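Long-range contacts in 3-phytase (Klebsiella pneumoniae, PDB 2WNH), which probably hydrolyses phytate (inositol hexakisphosphate), attacking the 3-phosphate as a member of the histidine acid phosphatase family: residues Ala62-Lys67 against Ala105-Asp110; Glu152-Leu157 against Tyr249-Asp254; Gln159-Leu164 against Thr187-Glu192. The protein carries 3 engineered substitutions. All coordinates share one frame; numbering follows the deposited sequence.

Contact 1 (Ala62-Lys67 against Ala105-Asp110); sequences AAVVNK and AQALVD
With CG1 anti to its backbone N (chi1 174°), V64 drives this methyl straight at the opposing helix; V65 takes the same rotamer, but there it is CG2 that faces across. K67 starts anti as well and then bends at chi2 (-90°), which brings CD and NZ obliquely across L108 CD2. The axes of segments 62-67 and 105-110 cross at -42° and come within 7.2 Å. The small A107 permits this closeness: its CA is 5.0 Å from that of V65. A107 CB meets V64 CG1 at 3.6 Å, and that valine methyl presses on L108 CG at 3.5 Å, a tight carbon pair in which the two side chains cross obliquely. V65 CG2 lies 3.6 Å from the carbonyl oxygen A107 O. K67 NZ passes 3.7 Å from L108 CD2 on its way to salt bridges with E21 and E71. L108 also packs on L286 of strand 284-289, so helix 99-112 is seated on the central sheet. D110 OD2, at the flank, is hydrogen-bonded to Y61 OH and to ND1 of H59 of the second subunit. The shared surface is buried and mainly apolar, with neither a hydrogen bond nor a salt bridge between the segments, while both charged side chains find polar partners elsewhere; the two carboxylates around K67 would favour its protonated state.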
loop_
_atom_site.group_PDB
_atom_site.type_symbol
_atom_site.label_atom_id
_atom_site.label_comp_id
_atom_site.label_asym_id
_atom_site.label_seq_id
_atom_site.Cartn_x
_atom_site.Cartn_y
_atom_site.Cartn_z
ATOM N N ALA B 62 8.048 -19.764 -0.955
ATOM C CA ALA B 62 6.787 -19.051 -1.216
ATOM C C ALA B 62 5.627 -19.568 -0.375
ATOM O O ALA B 62 4.875 -18.787 0.170
ATOM C CB ALA B 62 6.430 -19.091 -2.698
ATOM N N ALA B 63 5.493 -20.892 -0.253
ATOM C CA ALA B 63 4.434 -21.463 0.575
ATOM C C ALA B 63 4.591 -21.106 2.051
ATOM O O ALA B 63 3.603 -20.846 2.732
ATOM C CB ALA B 63 4.380 -22.975 0.400
ATOM N N VAL B 64 5.839 -21.087 2.523
ATOM C CA VAL B 64 6.125 -20.714 3.918
ATOM C C VAL B 64 5.833 -19.219 4.143
ATOM O O VAL B 64 5.205 -18.852 5.147
ATOM C CB VAL B 64 7.544 -21.136 4.364
ATOM C CG1 VAL B 64 7.842 -20.594 5.771
ATOM C CG2 VAL B 64 7.633 -22.671 4.417
ATOM N N VAL B 65 6.236 -18.360 3.196
ATOM C CA VAL B 65 5.855 -16.944 3.281
ATOM C C VAL B 65 4.340 -16.776 3.432
ATOM O O VAL B 65 3.880 -15.946 4.254
ATOM C CB VAL B 65 6.357 -16.121 2.047
ATOM C CG1 VAL B 65 5.709 -14.681 1.987
ATOM C CG2 VAL B 65 7.910 -15.999 2.050
ATOM N N ASN B 66 3.563 -17.544 2.660
ATOM C CA ASN B 66 2.081 -17.416 2.713
ATOM C C ASN B 66 1.547 -17.708 4.117
ATOM O O ASN B 66 0.729 -16.971 4.670
ATOM C CB ASN B 66 1.390 -18.357 1.720
ATOM C CG ASN B 66 1.578 -17.947 0.250
ATOM O OD1 ASN B 66 1.421 -18.778 -0.644
ATOM N ND2 ASN B 66 1.900 -16.704 0.003
ATOM N N LYS B 67 2.041 -18.781 4.713
ATOM C CA LYS B 67 1.653 -19.118 6.080
ATOM C C LYS B 67 2.121 -18.037 7.083
ATOM O O LYS B 67 1.328 -17.600 7.932
ATOM C CB LYS B 67 2.206 -20.516 6.413
ATOM C CG LYS B 67 1.804 -21.077 7.797
ATOM C CD LYS B 67 2.818 -20.672 8.822
ATOM C CE LYS B 67 2.599 -21.396 10.149
ATOM N NZ LYS B 67 3.801 -21.040 11.001
ATOM N N ALA B 105 13.023 -20.460 8.226
ATOM C CA ALA B 105 12.921 -19.442 9.276
ATOM C C ALA B 105 12.892 -18.034 8.660
ATOM O O ALA B 105 12.080 -17.211 9.071
ATOM C CB ALA B 105 14.077 -19.587 10.250
ATOM N N GLN B 106 13.790 -17.753 7.715
ATOM C CA GLN B 106 13.739 -16.475 6.982
ATOM C C GLN B 106 12.379 -16.250 6.308
ATOM O O GLN B 106 11.798 -15.165 6.439
ATOM C CB GLN B 106 14.868 -16.398 5.945
ATOM C CG GLN B 106 16.270 -16.334 6.578
ATOM C CD GLN B 106 17.341 -16.323 5.525
ATOM O OE1 GLN B 106 18.360 -15.609 5.638
ATOM N NE2 GLN B 106 17.121 -17.092 4.486
ATOM N N ALA B 107 11.862 -17.275 5.627
ATOM C CA ALA B 107 10.557 -17.173 4.949
ATOM C C ALA B 107 9.425 -16.822 5.904
ATOM O O ALA B 107 8.556 -16.005 5.555
ATOM C CB ALA B 107 10.237 -18.459 4.165
ATOM N N LEU B 108 9.419 -17.410 7.104
ATOM C CA LEU B 108 8.328 -17.147 8.039
ATOM C C LEU B 108 8.305 -15.696 8.480
ATOM O O LEU B 108 7.223 -15.110 8.502
ATOM C CB LEU B 108 8.441 -18.022 9.298
ATOM C CG LEU B 108 7.976 -19.463 9.040
ATOM C CD1 LEU B 108 8.379 -20.440 10.169
ATOM C CD2 LEU B 108 6.447 -19.542 8.848
ATOM N N VAL B 109 9.474 -15.118 8.784
ATOM C CA VAL B 109 9.502 -13.709 9.247
ATOM C C VAL B 109 9.402 -12.714 8.080
ATOM O O VAL B 109 8.877 -11.605 8.243
ATOM C CB VAL B 109 10.681 -13.401 10.204
ATOM C CG1 VAL B 109 10.449 -14.090 11.543
ATOM C CG2 VAL B 109 12.025 -13.830 9.583
ATOM N N ASP B 110 9.892 -13.127 6.908
ATOM C CA ASP B 110 9.690 -12.401 5.631
ATOM C C ASP B 110 8.185 -12.172 5.379
ATOM O O ASP B 110 7.764 -11.067 5.042
ATOM C CB ASP B 110 10.308 -13.253 4.492
ATOM C CG ASP B 110 10.697 -12.442 3.243
ATOM O OD1 ASP B 110 10.510 -11.208 3.160
ATOM O OD2 ASP B 110 11.228 -13.088 2.311
#

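Contact 2 (Glu152-Leu157 against Tyr249-Asp254); sequences EKAGDL and YDLSND
K153 is stretched almost straight: CG stands anti to the backbone N (chi1 -164°) and every later torsion is also anti, so the ammonium is carried from the last turn of helix 143-154 to the turn that ends helix 243-250. There K153 NZ donates to D250 O at 2.8 Å, in the carbonyl plane and on a lone pair, with a C=O...N angle of 134°. A second, weak bond runs from K153 NZ to D254 O at 3.0 Å. One water completes the grip, accepting from K153 NZ at 2.8 Å and donating to D250 OD1 at 3.0 Å. The carboxylate of D250 itself turns to R312 in a salt bridge, and that of D254 to T299 and R298, so the direct bonds of the lysine to this segment go to backbone oxygens, and D250 OD1 is reached through the water. The turn presenting these oxygens is folded by Y249 O, which accepts from both S252 N and D254 N. Beside this polar end lies L251, its CG anti to the carbonyl carbon (chi1 -59°), with both methyls facing the other segment. CD2 of L251 settles 3.6 Å from A154 CA. L251 CD1 is 4.1 Å from L157 CD2 and also touches A154 CB; L157 and L251 slide past one another in opposite directions. Nearby acids and the C-terminal end of helix 243-250 would probably favour the charged ammonium. The bonds it makes join the end of helix 143-154 to that of helix 243-250, beside a small leucine-alanine patch.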
loop_
_atom_site.group_PDB
_atom_site.type_symbol
_atom_site.label_atom_id
_atom_site.label_comp_id
_atom_site.label_asym_id
_atom_site.label_seq_id
_atom_site.Cartn_x
_atom_site.Cartn_y
_atom_site.Cartn_z
ATOM N N GLU B 152 10.119 -54.424 19.933
ATOM C CA GLU B 152 8.947 -54.557 20.800
ATOM C C GLU B 152 7.704 -53.967 20.171
ATOM O O GLU B 152 6.649 -54.608 20.111
ATOM C CB GLU B 152 9.197 -53.909 22.162
ATOM C CG GLU B 152 8.078 -54.162 23.172
ATOM C CD GLU B 152 7.863 -55.655 23.449
ATOM O OE1 GLU B 152 8.846 -56.358 23.789
ATOM O OE2 GLU B 152 6.707 -56.127 23.324
ATOM N N LYS B 153 7.838 -52.743 19.673
ATOM C CA LYS B 153 6.731 -52.073 19.034
ATOM C C LYS B 153 6.373 -52.695 17.690
ATOM O O LYS B 153 5.193 -52.829 17.395
ATOM C CB LYS B 153 7.031 -50.590 18.868
ATOM C CG LYS B 153 5.791 -49.791 18.567
ATOM C CD LYS B 153 6.073 -48.299 18.593
ATOM C CE LYS B 153 4.780 -47.548 18.376
ATOM N NZ LYS B 153 5.013 -46.077 18.314
ATOM N N ALA B 154 7.381 -53.064 16.897
ATOM C CA ALA B 154 7.151 -53.637 15.557
ATOM C C ALA B 154 6.396 -54.973 15.612
ATOM O O ALA B 154 5.500 -55.208 14.820
ATOM C CB ALA B 154 8.462 -53.784 14.794
ATOM N N GLY B 155 6.748 -55.835 16.562
ATOM C CA GLY B 155 6.090 -57.143 16.679
ATOM C C GLY B 155 6.311 -57.967 15.423
ATOM O O GLY B 155 7.429 -58.040 14.914
ATOM N N ASP B 156 5.243 -58.558 14.898
ATOM C CA ASP B 156 5.337 -59.376 13.685
ATOM C C ASP B 156 5.402 -58.517 12.416
ATOM O O ASP B 156 4.376 -58.032 11.965
ATOM C CB ASP B 156 4.130 -60.330 13.613
ATOM C CG ASP B 156 4.294 -61.425 12.563
ATOM O OD1 ASP B 156 5.071 -61.268 11.590
ATOM O OD2 ASP B 156 3.623 -62.465 12.720
ATOM N N LEU B 157 6.596 -58.352 11.842
ATOM C CA LEU B 157 6.793 -57.487 10.662
ATOM C C LEU B 157 6.197 -58.053 9.359
ATOM O O LEU B 157 5.740 -57.295 8.485
ATOM C CB LEU B 157 8.271 -57.110 10.481
ATOM C CG LEU B 157 8.829 -55.993 11.390
ATOM C CD1 LEU B 157 10.331 -55.947 11.333
ATOM C CD2 LEU B 157 8.238 -54.616 11.011
ATOM N N TYR B 249 7.022 -43.996 10.650
ATOM C CA TYR B 249 7.085 -43.137 11.837
ATOM C C TYR B 249 6.758 -43.889 13.136
ATOM O O TYR B 249 7.484 -43.758 14.121
ATOM C CB TYR B 249 6.183 -41.895 11.684
ATOM C CG TYR B 249 6.936 -40.744 11.080
ATOM C CD1 TYR B 249 7.323 -40.772 9.746
ATOM C CD2 TYR B 249 7.311 -39.656 11.854
ATOM C CE1 TYR B 249 8.048 -39.723 9.184
ATOM C CE2 TYR B 249 8.038 -38.598 11.302
ATOM C CZ TYR B 249 8.406 -38.644 9.981
ATOM O OH TYR B 249 9.114 -37.606 9.437
ATOM N N ASP B 250 5.668 -44.656 13.143
ATOM C CA ASP B 250 5.297 -45.433 14.327
ATOM C C ASP B 250 6.490 -46.229 14.844
ATOM O O ASP B 250 6.654 -46.379 16.051
ATOM C CB ASP B 250 4.151 -46.397 14.029
ATOM C CG ASP B 250 2.814 -45.710 13.869
ATOM O OD1 ASP B 250 2.645 -44.528 14.291
ATOM O OD2 ASP B 250 1.901 -46.375 13.307
ATOM N N LEU B 251 7.339 -46.699 13.927
ATOM C CA LEU B 251 8.407 -47.654 14.257
ATOM C C LEU B 251 9.785 -47.028 14.276
ATOM O O LEU B 251 10.783 -47.733 14.360
ATOM C CB LEU B 251 8.375 -48.855 13.282
ATOM C CG LEU B 251 7.083 -49.661 13.242
ATOM C CD1 LEU B 251 7.192 -50.836 12.244
ATOM C CD2 LEU B 251 6.672 -50.146 14.637
ATOM N N SER B 252 9.845 -45.693 14.202
ATOM C CA SER B 252 11.115 -44.988 14.319
ATOM C C SER B 252 11.017 -43.817 15.300
ATOM O O SER B 252 11.193 -43.985 16.508
ATOM C CB SER B 252 11.660 -44.549 12.947
ATOM O OG SER B 252 10.739 -43.713 12.233
ATOM N N ASN B 253 10.719 -42.624 14.784
ATOM C CA ASN B 253 10.638 -41.428 15.633
ATOM C C ASN B 253 9.589 -41.466 16.731
ATOM O O ASN B 253 9.738 -40.779 17.745
ATOM C CB ASN B 253 10.391 -40.202 14.758
ATOM C CG ASN B 253 11.340 -40.129 13.603
ATOM O OD1 ASN B 253 12.535 -40.284 13.772
ATOM N ND2 ASN B 253 10.810 -39.893 12.420
ATOM N N ASP B 254 8.523 -42.227 16.532
ATOM C CA ASP B 254 7.424 -42.259 17.487
ATOM C C ASP B 254 7.531 -43.425 18.488
ATOM O O ASP B 254 6.591 -43.700 19.218
ATOM C CB ASP B 254 6.083 -42.259 16.755
ATOM C CG ASP B 254 5.835 -40.949 16.007
ATOM O OD1 ASP B 254 6.235 -39.868 16.516
ATOM O OD2 ASP B 254 5.247 -40.984 14.911
HETATM O O HOH W 1 2.797 -44.716 17.279
#

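Contact 3 (Gln159-Leu164 against Thr187-Glu192); sequences QRRQAL and TPWRVE
A CH-pi contact between an arginine stem and an indole joins helix 157-163 to the loop leading into the beta-hairpin 191-193/199-201. R161 and W189 bury by far the most surface here. CG of R161 is anti to its backbone N (chi1 -171°) and the chain runs extended to NE, obliquely across one face of W189. R161 CG sits over the five-membered ring, 3.8 Å from its centroid and 16° off the normal, and its closest ring atom is W189 CE2 at 3.6 Å. The backbone joins in on the six-membered side, where R161 CA lies 3.7 Å from W189 CZ3. The stem, not the charge, covers the ring: the outer part of the guanidinium extends past the indole, its plane tilted 38° to the ring. One face of that group is covered by T187 O and by P188 CA, the latter 4.0 Å from R161 NH1. Although R161 NH2 is 3.5 Å from T187 O, the angle is too poor for a hydrogen bond; NH2 instead makes a weak one to F185 O. W189 is itself buried, wedged among L244, I201, L204 and M207, so the helix, the hairpin and the neighbouring helices 204-219 and 243-250 meet round one indole. Further along the same segment, R190 NH1 and E192 OE2 form a salt bridge, 2.9 Å apart. L164 finishes the site, crossing the indole at about a right angle and setting its CD1 methyl at the ring edge, in plane, 3.9 Å from W189 CH2.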
loop_
_atom_site.group_PDB
_atom_site.type_symbol
_atom_site.label_atom_id
_atom_site.label_comp_id
_atom_site.label_asym_id
_atom_site.label_seq_id
_atom_site.Cartn_x
_atom_site.Cartn_y
_atom_site.Cartn_z
ATOM N N GLN B 159 3.419 -59.700 9.281
ATOM C CA GLN B 159 2.007 -59.375 9.413
ATOM C C GLN B 159 1.730 -57.894 9.084
ATOM O O GLN B 159 0.722 -57.571 8.448
ATOM C CB GLN B 159 1.523 -59.716 10.818
ATOM C CG GLN B 159 0.020 -59.698 11.007
ATOM C CD GLN B 159 -0.415 -60.347 12.322
ATOM O OE1 GLN B 159 -1.413 -59.941 12.925
ATOM N NE2 GLN B 159 0.334 -61.357 12.770
ATOM N N ARG B 160 2.622 -57.003 9.528
ATOM C CA ARG B 160 2.507 -55.575 9.190
ATOM C C ARG B 160 2.613 -55.363 7.666
ATOM O O ARG B 160 1.840 -54.589 7.086
ATOM C CB ARG B 160 3.572 -54.743 9.920
ATOM C CG ARG B 160 3.327 -54.499 11.413
ATOM C CD ARG B 160 4.392 -53.534 11.965
ATOM N NE ARG B 160 4.232 -53.224 13.389
ATOM C CZ ARG B 160 3.505 -52.214 13.879
ATOM N NH1 ARG B 160 2.826 -51.395 13.068
ATOM N NH2 ARG B 160 3.443 -52.021 15.193
ATOM N N ARG B 161 3.568 -56.055 7.036
ATOM C CA ARG B 161 3.799 -55.963 5.589
ATOM C C ARG B 161 2.595 -56.450 4.799
ATOM O O ARG B 161 2.202 -55.830 3.796
ATOM C CB ARG B 161 5.041 -56.758 5.192
ATOM C CG ARG B 161 5.505 -56.561 3.752
ATOM C CD ARG B 161 6.621 -57.531 3.446
ATOM N NE ARG B 161 7.155 -57.396 2.093
ATOM C CZ ARG B 161 7.757 -58.385 1.426
ATOM N NH1 ARG B 161 7.878 -59.589 1.980
ATOM N NH2 ARG B 161 8.225 -58.182 0.197
ATOM N N GLN B 162 2.006 -57.557 5.256
ATOM C CA GLN B 162 0.806 -58.101 4.624
ATOM C C GLN B 162 -0.381 -57.154 4.767
ATOM O O GLN B 162 -1.146 -56.972 3.816
ATOM C CB GLN B 162 0.468 -59.503 5.177
ATOM C CG GLN B 162 -0.757 -60.177 4.512
ATOM C CD GLN B 162 -0.619 -60.333 2.982
ATOM O OE1 GLN B 162 -1.546 -60.017 2.224
ATOM N NE2 GLN B 162 0.543 -60.810 2.530
ATOM N N ALA B 163 -0.517 -56.543 5.945
ATOM C CA ALA B 163 -1.614 -55.613 6.221
ATOM C C ALA B 163 -1.540 -54.354 5.349
ATOM O O ALA B 163 -2.562 -53.754 5.040
ATOM C CB ALA B 163 -1.637 -55.234 7.702
ATOM N N LEU B 164 -0.335 -53.980 4.938
ATOM C CA LEU B 164 -0.137 -52.806 4.065
ATOM C C LEU B 164 -0.067 -53.151 2.573
ATOM O O LEU B 164 0.248 -52.295 1.741
ATOM C CB LEU B 164 1.116 -52.035 4.509
ATOM C CG LEU B 164 0.870 -51.032 5.642
ATOM C CD1 LEU B 164 2.142 -50.740 6.409
ATOM C CD2 LEU B 164 0.243 -49.741 5.097
ATOM N N THR B 187 12.259 -57.171 -0.886
ATOM C CA THR B 187 12.955 -57.307 0.398
ATOM C C THR B 187 11.969 -57.498 1.563
ATOM O O THR B 187 11.000 -56.743 1.698
ATOM C CB THR B 187 13.980 -56.150 0.684
ATOM O OG1 THR B 187 13.481 -55.262 1.693
ATOM C CG2 THR B 187 14.341 -55.360 -0.584
ATOM N N PRO B 188 12.188 -58.546 2.382
ATOM C CA PRO B 188 11.396 -58.725 3.599
ATOM C C PRO B 188 11.689 -57.616 4.602
ATOM O O PRO B 188 12.775 -57.019 4.577
ATOM C CB PRO B 188 11.887 -60.080 4.144
ATOM C CG PRO B 188 12.492 -60.770 2.956
ATOM C CD PRO B 188 13.145 -59.651 2.196
ATOM N N TRP B 189 10.725 -57.347 5.469
ATOM C CA TRP B 189 10.858 -56.268 6.453
ATOM C C TRP B 189 11.497 -56.794 7.726
ATOM O O TRP B 189 10.914 -57.640 8.418
ATOM C CB TRP B 189 9.491 -55.677 6.785
ATOM C CG TRP B 189 8.849 -54.889 5.661
ATOM C CD1 TRP B 189 9.263 -54.808 4.354
ATOM C CD2 TRP B 189 7.654 -54.104 5.751
ATOM N NE1 TRP B 189 8.405 -54.008 3.635
ATOM C CE2 TRP B 189 7.407 -53.564 4.467
ATOM C CE3 TRP B 189 6.773 -53.793 6.796
ATOM C CZ2 TRP B 189 6.308 -52.729 4.201
ATOM C CZ3 TRP B 189 5.679 -52.963 6.530
ATOM C CH2 TRP B 189 5.455 -52.452 5.241
ATOM N N ARG B 190 12.685 -56.289 8.032
ATOM C CA ARG B 190 13.394 -56.679 9.251
ATOM C C ARG B 190 14.057 -55.485 9.919
ATOM O O ARG B 190 14.398 -54.501 9.264
ATOM C CB ARG B 190 14.441 -57.751 8.946
ATOM C CG ARG B 190 15.683 -57.245 8.224
ATOM C CD ARG B 190 16.529 -58.403 7.671
ATOM N NE ARG B 190 15.986 -58.927 6.418
ATOM C CZ ARG B 190 16.158 -58.362 5.220
ATOM N NH1 ARG B 190 16.861 -57.240 5.086
ATOM N NH2 ARG B 190 15.622 -58.923 4.144
ATOM N N VAL B 191 14.253 -55.591 11.227
ATOM C CA VAL B 191 14.939 -54.548 11.975
ATOM C C VAL B 191 16.444 -54.628 11.726
ATOM O O VAL B 191 17.067 -55.675 11.933
ATOM C CB VAL B 191 14.601 -54.623 13.477
ATOM C CG1 VAL B 191 15.118 -53.400 14.201
ATOM C CG2 VAL B 191 13.095 -54.752 13.662
ATOM N N GLU B 192 17.016 -53.523 11.257
ATOM C CA GLU B 192 18.439 -53.440 10.957
ATOM C C GLU B 192 19.101 -52.291 11.717
ATOM O O GLU B 192 18.432 -51.325 12.066
ATOM C CB GLU B 192 18.631 -53.260 9.451
ATOM C CG GLU B 192 17.982 -54.370 8.641
ATOM C CD GLU B 192 18.351 -54.328 7.176
ATOM O OE1 GLU B 192 18.434 -53.215 6.611
ATOM O OE2 GLU B 192 18.542 -55.416 6.590
#

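How the contacts relate
Contacts 2 and 3 are neighbours, their centres about 11 Å apart; contact 1 lies on the opposite side of the chain's centre, about 34 Å from contact 2 and 39 Å from contact 3, centre to centre. R160 links the close pair: its NE reaches A154 O at 2.8 Å and its NH2 K153 O at 2.9 Å, probable hydrogen bonds tying helix 157-163 to the end of helix 143-154. L157 of contact 2 packs on W189 and R190 of contact 3. A sodium ion lies about 4 Å from the D250 side chain and about 5 Å from that of R160. The magnesium-binding H358 has its side chain about 11 Å from that of K67; this chain holds no magnesium.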